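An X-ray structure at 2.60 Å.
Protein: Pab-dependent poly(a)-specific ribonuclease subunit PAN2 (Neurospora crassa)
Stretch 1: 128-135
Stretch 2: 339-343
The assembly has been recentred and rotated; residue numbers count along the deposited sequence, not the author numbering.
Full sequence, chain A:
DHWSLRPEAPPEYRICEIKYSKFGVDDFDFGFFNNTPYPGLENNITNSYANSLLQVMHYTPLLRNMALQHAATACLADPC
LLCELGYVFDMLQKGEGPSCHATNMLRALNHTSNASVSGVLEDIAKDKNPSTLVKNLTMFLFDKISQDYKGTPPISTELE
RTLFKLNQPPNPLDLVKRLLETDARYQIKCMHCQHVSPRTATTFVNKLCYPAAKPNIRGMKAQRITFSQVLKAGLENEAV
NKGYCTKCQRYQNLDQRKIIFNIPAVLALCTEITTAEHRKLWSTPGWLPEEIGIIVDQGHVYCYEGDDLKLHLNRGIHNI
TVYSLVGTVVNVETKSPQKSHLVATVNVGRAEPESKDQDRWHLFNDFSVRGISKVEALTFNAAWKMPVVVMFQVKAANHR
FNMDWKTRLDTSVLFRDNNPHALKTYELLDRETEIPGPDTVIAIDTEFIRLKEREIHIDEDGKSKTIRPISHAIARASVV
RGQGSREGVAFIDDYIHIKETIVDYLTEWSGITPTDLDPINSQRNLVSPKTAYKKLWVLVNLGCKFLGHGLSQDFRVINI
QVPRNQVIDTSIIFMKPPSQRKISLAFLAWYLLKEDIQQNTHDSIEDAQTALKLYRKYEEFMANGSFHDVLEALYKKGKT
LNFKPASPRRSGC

Stretch 1 (128-135) KNPSTLVK
Stretch 2 339-343: KSHLV

The first turn and a half of a helix rests against an extended strand of the same chain through a small, mainly apolar contact bridged at one end by a water; touching residues are at least 208 apart in sequence. Lys 128 and Asn 129 lead into the helix, which runs from Pro 130 through Lys 135 and continues later in the chain; phi/psi stay near -65/-40 from Pro 130 to Leu 133, then -77/-24 at Val 134 and -67/-50 at Lys 135. Asn 129 (phi/psi -69/128) occupies the N-cap position, but its side chain makes no capping bond; its backbone O accepts from Leu 133 N at 2.8 Å. Pro 130 O then accepts from Val 134 N at 2.9 Å and Ser 131 O from Lys 135 N at 3.2 Å. The helix and strand axes approach to 8.4 Å, with their N-to-C directions 40° apart, and the register pairs Pro 130 with His 341, whose CA atoms lie 6.1 Å apart. Together the two stretches bury 230 Å², with no direct hydrogen bond between them.

Along stretch 2, Lys 339 (phi/psi -164/-157, chi1 p) comes first; its exposed, poorly ordered side chain leads away from the helix and takes no part in the contact. Ser 340 (-171/147) points its CA-to-CB bond toward the helix, and the p rotamer (chi1 63°) places OG 3.3 Å from Pro 130 CD. That hydroxyl also hydrogen-bonds water 1 at 2.9 Å. The same water accepts a hydrogen bond from Ser 131 N at 3.0 Å, so it joins the strand to a first-turn amide that has no helical acceptor before it. A short polar side chain suits this site, since it meets the proline ring and still reaches the water. Asn 129 (chi1 m) stays at the margin, its OD1 4.5 Å from Ser 340 OG.

His 341 (-148/169, chi1 89°) directs its CA-to-CB bond away from the helix, in the alternation usual for a strand, and its NE2 is hydrogen-bonded elsewhere in the structure. Its backbone still passes the proline, with CA 4.4 Å from Pro 130 CG.

Leu 342 (-109/143) turns back toward the helix and has the largest covered area of any residue here, 78 Å². With chi1 m and chi2 t, its branched end lies over the first helical turn: CG is 3.7 Å from Pro 130 CB, CD1 is 3.4 Å from Pro 130 O and 3.6 Å from Val 134 CB, and CD2 is 4.0 Å from Ser 131 N. Pro 130, with its C-gamma exo ring and 68 Å² covered, suits the start of the helix: it has no amide hydrogen to satisfy, and its compact ring packs against both Ser 340 and Leu 342. Val 134 (chi1 72°, p), one turn later, points toward the strand and adds a second apolar surface for the buried leucine.

Val 343 (-127/173, chi1 m) is buried, but its side chain remains 10.0 Å from the helix stretch, so the contact ends at Leu 342.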

# COMPACT_ATOMS: atom_id res chain seq x y z
N LYS A 128 -7.52 -20.94 -4.68
CA LYS A 128 -8.17 -19.73 -4.18
C LYS A 128 -8.05 -19.59 -2.67
O LYS A 128 -8.71 -18.75 -2.06
CB LYS A 128 -9.64 -19.72 -4.59
CG LYS A 128 -9.85 -19.80 -6.10
CD LYS A 128 -11.30 -19.59 -6.48
CE LYS A 128 -11.50 -19.74 -7.98
NZ LYS A 128 -10.60 -18.83 -8.74
N ASN A 129 -7.19 -20.41 -2.06
CA ASN A 129 -6.88 -20.26 -0.64
C ASN A 129 -6.07 -18.99 -0.41
O ASN A 129 -5.06 -18.77 -1.08
CB ASN A 129 -6.12 -21.48 -0.12
CG ASN A 129 -7.00 -22.71 0.01
OD1 ASN A 129 -7.62 -22.93 1.05
ND2 ASN A 129 -7.05 -23.51 -1.05
N PRO A 130 -6.52 -18.15 0.53
CA PRO A 130 -5.87 -16.88 0.87
C PRO A 130 -4.38 -17.03 1.16
O PRO A 130 -3.58 -16.18 0.74
CB PRO A 130 -6.62 -16.42 2.12
CG PRO A 130 -7.97 -17.03 1.98
CD PRO A 130 -7.75 -18.36 1.31
N SER A 131 -4.01 -18.09 1.86
CA SER A 131 -2.61 -18.36 2.18
C SER A 131 -1.79 -18.58 0.92
O SER A 131 -0.66 -18.11 0.82
CB SER A 131 -2.50 -19.57 3.11
OG SER A 131 -3.05 -20.73 2.49
N THR A 132 -2.36 -19.30 -0.04
CA THR A 132 -1.69 -19.54 -1.31
C THR A 132 -1.64 -18.26 -2.14
O THR A 132 -0.64 -17.96 -2.79
CB THR A 132 -2.39 -20.65 -2.12
OG1 THR A 132 -2.46 -21.84 -1.34
CG2 THR A 132 -1.63 -20.94 -3.41
N LEU A 133 -2.74 -17.50 -2.11
CA LEU A 133 -2.84 -16.25 -2.85
C LEU A 133 -1.81 -15.23 -2.38
O LEU A 133 -1.20 -14.54 -3.20
CB LEU A 133 -4.25 -15.67 -2.72
CG LEU A 133 -5.37 -16.38 -3.49
CD1 LEU A 133 -6.72 -15.81 -3.10
CD2 LEU A 133 -5.14 -16.26 -4.99
N VAL A 134 -1.61 -15.14 -1.07
CA VAL A 134 -0.69 -14.16 -0.51
C VAL A 134 0.76 -14.61 -0.69
O VAL A 134 1.68 -13.79 -0.70
CB VAL A 134 -0.99 -13.89 0.99
CG1 VAL A 134 -0.58 -15.07 1.85
CG2 VAL A 134 -0.29 -12.62 1.46
N LYS A 135 0.96 -15.92 -0.83
CA LYS A 135 2.28 -16.45 -1.15
C LYS A 135 2.69 -16.02 -2.54
O LYS A 135 3.80 -15.52 -2.75
CB LYS A 135 2.29 -17.98 -1.05
CG LYS A 135 2.43 -18.51 0.36
CD LYS A 135 2.31 -20.03 0.38
CE LYS A 135 2.38 -20.56 1.80
NZ LYS A 135 2.16 -22.03 1.83
N LYS A 339 -13.49 -22.28 6.47
CA LYS A 339 -12.92 -21.27 5.58
C LYS A 339 -11.54 -20.84 6.06
O LYS A 339 -10.87 -21.58 6.79
CB LYS A 339 -13.83 -20.04 5.49
CG LYS A 339 -14.19 -19.40 6.84
CD LYS A 339 -14.91 -18.06 6.65
CE LYS A 339 -15.97 -17.83 7.72
NZ LYS A 339 -16.94 -16.78 7.28
N SER A 340 -11.13 -19.64 5.65
CA SER A 340 -9.87 -19.05 6.09
C SER A 340 -9.77 -17.59 5.63
O SER A 340 -10.29 -17.23 4.58
CB SER A 340 -8.67 -19.86 5.55
OG SER A 340 -8.61 -19.85 4.14
N HIS A 341 -9.13 -16.76 6.44
CA HIS A 341 -8.79 -15.40 6.01
C HIS A 341 -7.49 -14.99 6.69
O HIS A 341 -7.02 -15.67 7.61
CB HIS A 341 -9.91 -14.40 6.32
CG HIS A 341 -9.80 -13.77 7.67
ND1 HIS A 341 -10.08 -14.46 8.83
CD2 HIS A 341 -9.46 -12.52 8.05
CE1 HIS A 341 -9.91 -13.66 9.87
NE2 HIS A 341 -9.53 -12.47 9.42
N LEU A 342 -6.90 -13.88 6.25
CA LEU A 342 -5.58 -13.50 6.72
C LEU A 342 -5.58 -12.28 7.64
O LEU A 342 -6.34 -11.34 7.44
CB LEU A 342 -4.65 -13.25 5.53
CG LEU A 342 -4.67 -14.34 4.46
CD1 LEU A 342 -3.83 -13.93 3.27
CD2 LEU A 342 -4.19 -15.66 5.03
N VAL A 343 -4.71 -12.31 8.64
CA VAL A 343 -4.47 -11.16 9.50
C VAL A 343 -2.97 -10.87 9.53
O VAL A 343 -2.18 -11.64 8.99
CB VAL A 343 -4.98 -11.38 10.93
CG1 VAL A 343 -6.47 -11.70 10.93
CG2 VAL A 343 -4.19 -12.49 11.61
O HOH W 1 -5.82 -19.98 3.40